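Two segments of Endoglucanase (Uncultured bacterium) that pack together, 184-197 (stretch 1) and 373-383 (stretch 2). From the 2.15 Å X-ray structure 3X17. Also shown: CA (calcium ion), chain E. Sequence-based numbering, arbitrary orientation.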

# COMPACT_ATOMS: atom_id res chain seq x y z
N VAL A 184 -14.15 0.97 -7.01
CA VAL A 184 -13.64 -0.22 -7.67
C VAL A 184 -12.14 -0.09 -8.06
O VAL A 184 -11.40 -1.09 -8.11
CB VAL A 184 -14.45 -0.57 -8.91
CG1 VAL A 184 -13.65 -1.54 -9.80
CG2 VAL A 184 -15.76 -1.23 -8.51
N THR A 185 -11.69 1.15 -8.25
CA THR A 185 -10.42 1.40 -8.90
C THR A 185 -9.28 1.09 -7.91
O THR A 185 -8.29 0.46 -8.27
CB THR A 185 -10.34 2.88 -9.41
OG1 THR A 185 -11.48 3.15 -10.26
CG2 THR A 185 -9.05 3.12 -10.21
N THR A 186 -9.51 1.38 -6.64
CA THR A 186 -8.55 1.05 -5.58
C THR A 186 -8.78 -0.35 -5.03
O THR A 186 -7.83 -1.02 -4.65
CB THR A 186 -8.63 2.07 -4.41
OG1 THR A 186 -10.01 2.33 -4.12
CG2 THR A 186 -7.92 3.39 -4.75
N THR A 187 -10.05 -0.76 -4.91
CA THR A 187 -10.38 -2.07 -4.37
C THR A 187 -9.75 -3.17 -5.21
O THR A 187 -9.22 -4.13 -4.66
CB THR A 187 -11.92 -2.33 -4.28
OG1 THR A 187 -12.49 -1.47 -3.30
CG2 THR A 187 -12.23 -3.81 -3.83
N ALA A 188 -9.80 -3.02 -6.53
CA ALA A 188 -9.28 -4.05 -7.41
C ALA A 188 -7.75 -4.14 -7.36
O ALA A 188 -7.20 -5.23 -7.16
CB ALA A 188 -9.80 -3.85 -8.85
N VAL A 189 -7.05 -3.00 -7.34
CA VAL A 189 -5.57 -3.07 -7.29
C VAL A 189 -5.11 -3.48 -5.90
O VAL A 189 -3.99 -3.99 -5.74
CB VAL A 189 -4.87 -1.74 -7.70
CG1 VAL A 189 -5.30 -1.30 -9.08
CG2 VAL A 189 -5.06 -0.62 -6.66
N THR A 190 -5.89 -3.12 -4.89
CA THR A 190 -5.58 -3.49 -3.53
C THR A 190 -5.71 -5.00 -3.39
O THR A 190 -4.78 -5.67 -2.94
CB THR A 190 -6.57 -2.81 -2.55
OG1 THR A 190 -6.27 -1.41 -2.50
CG2 THR A 190 -6.45 -3.40 -1.13
N ALA A 191 -6.81 -5.57 -3.88
CA ALA A 191 -7.01 -7.01 -3.76
C ALA A 191 -5.92 -7.79 -4.51
O ALA A 191 -5.36 -8.78 -3.99
CB ALA A 191 -8.38 -7.40 -4.25
N ALA A 192 -5.56 -7.29 -5.69
CA ALA A 192 -4.49 -7.91 -6.51
C ALA A 192 -3.19 -7.93 -5.74
O ALA A 192 -2.44 -8.90 -5.82
CB ALA A 192 -4.31 -7.15 -7.82
N GLN A 193 -2.88 -6.82 -5.07
CA GLN A 193 -1.61 -6.72 -4.36
C GLN A 193 -1.56 -7.59 -3.09
O GLN A 193 -0.55 -8.21 -2.81
CB GLN A 193 -1.22 -5.27 -4.07
CG GLN A 193 -0.86 -4.45 -5.27
CD GLN A 193 -0.63 -2.98 -4.92
OE1 GLN A 193 0.48 -2.55 -4.65
NE2 GLN A 193 -1.70 -2.19 -4.98
N LEU A 194 -2.66 -7.69 -2.35
CA LEU A 194 -2.69 -8.66 -1.26
C LEU A 194 -2.54 -10.08 -1.80
O LEU A 194 -1.84 -10.92 -1.21
CB LEU A 194 -3.98 -8.53 -0.43
CG LEU A 194 -4.28 -7.14 0.15
CD1 LEU A 194 -5.64 -7.18 0.90
CD2 LEU A 194 -3.18 -6.60 1.10
N LEU A 195 -3.13 -10.34 -2.96
CA LEU A 195 -3.07 -11.68 -3.52
C LEU A 195 -1.62 -12.03 -3.84
O LEU A 195 -1.18 -13.16 -3.60
CB LEU A 195 -3.91 -11.78 -4.80
CG LEU A 195 -5.40 -12.08 -4.63
CD1 LEU A 195 -6.08 -11.92 -5.99
CD2 LEU A 195 -5.64 -13.50 -4.10
N LYS A 196 -0.90 -11.06 -4.37
CA LYS A 196 0.49 -11.27 -4.80
C LYS A 196 1.39 -11.46 -3.59
O LYS A 196 2.35 -12.21 -3.64
CB LYS A 196 0.95 -10.06 -5.61
CG LYS A 196 2.11 -10.32 -6.52
CD LYS A 196 1.81 -11.46 -7.49
CE LYS A 196 3.13 -12.10 -7.93
NZ LYS A 196 2.87 -13.39 -8.64
N ALA A 197 1.14 -10.67 -2.54
CA ALA A 197 1.81 -10.89 -1.26
C ALA A 197 1.66 -12.35 -0.83
O ALA A 197 2.61 -12.96 -0.35
CB ALA A 197 1.24 -9.97 -0.19
N PRO A 373 5.68 1.89 -10.76
CA PRO A 373 5.29 1.26 -9.48
C PRO A 373 3.77 1.05 -9.54
O PRO A 373 3.07 1.83 -10.19
CB PRO A 373 5.63 2.32 -8.44
CG PRO A 373 6.69 3.20 -9.10
CD PRO A 373 6.49 3.11 -10.58
N VAL A 374 3.28 -0.06 -9.01
CA VAL A 374 1.85 -0.39 -9.07
C VAL A 374 1.03 0.71 -8.41
O VAL A 374 1.36 1.17 -7.30
CB VAL A 374 1.60 -1.73 -8.35
CG1 VAL A 374 0.10 -1.92 -8.09
CG2 VAL A 374 2.21 -2.86 -9.18
N SER A 375 0.05 1.22 -9.16
CA SER A 375 -0.87 2.25 -8.66
C SER A 375 -2.27 2.04 -9.27
O SER A 375 -2.41 1.27 -10.20
CB SER A 375 -0.34 3.65 -9.06
OG SER A 375 -0.61 3.89 -10.43
N TRP A 376 -3.29 2.71 -8.72
CA TRP A 376 -4.64 2.67 -9.29
C TRP A 376 -4.76 3.30 -10.68
O TRP A 376 -5.71 3.02 -11.42
CB TRP A 376 -5.67 3.30 -8.33
CG TRP A 376 -5.46 4.77 -8.04
CD1 TRP A 376 -4.89 5.31 -6.92
CD2 TRP A 376 -5.92 5.88 -8.83
NE1 TRP A 376 -4.86 6.69 -7.01
CE2 TRP A 376 -5.49 7.07 -8.16
CE3 TRP A 376 -6.56 6.00 -10.06
CZ2 TRP A 376 -5.75 8.35 -8.66
CZ3 TRP A 376 -6.83 7.29 -10.56
CH2 TRP A 376 -6.43 8.45 -9.85
N VAL A 377 -3.76 4.08 -11.07
CA VAL A 377 -3.68 4.57 -12.46
C VAL A 377 -3.13 3.47 -13.39
O VAL A 377 -3.77 3.09 -14.38
CB VAL A 377 -2.82 5.83 -12.56
CG1 VAL A 377 -2.62 6.24 -14.01
CG2 VAL A 377 -3.47 6.99 -11.77
N ASN A 378 -1.95 2.96 -13.02
CA ASN A 378 -1.23 1.98 -13.83
C ASN A 378 -0.83 0.77 -12.98
O ASN A 378 0.04 0.86 -12.14
CB ASN A 378 0.03 2.62 -14.42
CG ASN A 378 0.80 1.68 -15.30
OD1 ASN A 378 0.54 0.48 -15.34
ND2 ASN A 378 1.80 2.22 -15.98
N PRO A 379 -1.56 -0.32 -13.12
CA PRO A 379 -1.28 -1.53 -12.35
C PRO A 379 -0.43 -2.54 -13.16
O PRO A 379 -0.25 -3.69 -12.74
CB PRO A 379 -2.68 -2.10 -12.13
CG PRO A 379 -3.38 -1.79 -13.36
CD PRO A 379 -2.88 -0.39 -13.77
N ALA A 380 0.03 -2.14 -14.34
CA ALA A 380 0.53 -3.12 -15.29
C ALA A 380 1.82 -3.85 -14.85
O ALA A 380 2.14 -4.88 -15.42
CB ALA A 380 0.70 -2.49 -16.70
N ALA A 381 2.53 -3.36 -13.83
CA ALA A 381 3.73 -4.07 -13.37
C ALA A 381 3.39 -5.48 -12.91
O ALA A 381 4.22 -6.39 -13.01
CB ALA A 381 4.42 -3.31 -12.25
N LEU A 382 2.20 -5.65 -12.34
CA LEU A 382 1.74 -6.98 -11.94
C LEU A 382 1.59 -7.89 -13.16
O LEU A 382 1.79 -9.11 -13.10
CB LEU A 382 0.41 -6.89 -11.20
CG LEU A 382 0.35 -6.13 -9.86
CD1 LEU A 382 -1.10 -5.99 -9.34
CD2 LEU A 382 1.22 -6.78 -8.77
N GLY A 383 1.26 -7.30 -14.29
CA GLY A 383 1.12 -8.09 -15.50
C GLY A 383 2.50 -8.48 -16.00
O GLY A 383 2.74 -9.63 -16.36
CA CA E . -5.12 2.98 -16.38
O HOH W 1 1.00 0.20 -4.81
O HOH W 2 -3.23 4.41 -17.16

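Stretch 1 is helical throughout, and one side of it packs against the loop of stretch 2 and against L382. The contact buries 419 Å², both sides summed. No direct hydrogen bond crosses it, so apolar packing and one bridging water hold the pair together.

T185 points toward stretch 2. Its methyl CG2 lies 3.6 Å from W376 O and 3.8 Å from W376 CE3, while its hydroxyl is hydrogen-bonded elsewhere in the structure. T186 adds a second methyl, with CG2 4.2 Å from W376 CD1. Both methyls meet the indole obliquely.

One turn on, V189 points toward stretch 2 and packs against the loop. Its CG1 is 4.0 Å from W376 CA and 4.1 Å from P379 CB. Its CG2 is 4.3 Å from W376 CB. A192 points toward stretch 2 with a single methyl, and its CB lies 3.7 Å from L382 CD1.

Q193 starts sideways, but its end comes nearer. Its CD sits 3.4 Å from V374 CG1. Both ends of the Q193 amide form a hydrogen bond: NE2 donates to V189 O at 3.0 Å, and OE1 accepts from water 1, which also donates to V374 O. K196 closes the contact with its aliphatic part, CG lying 4.3 Å from L382 CD2.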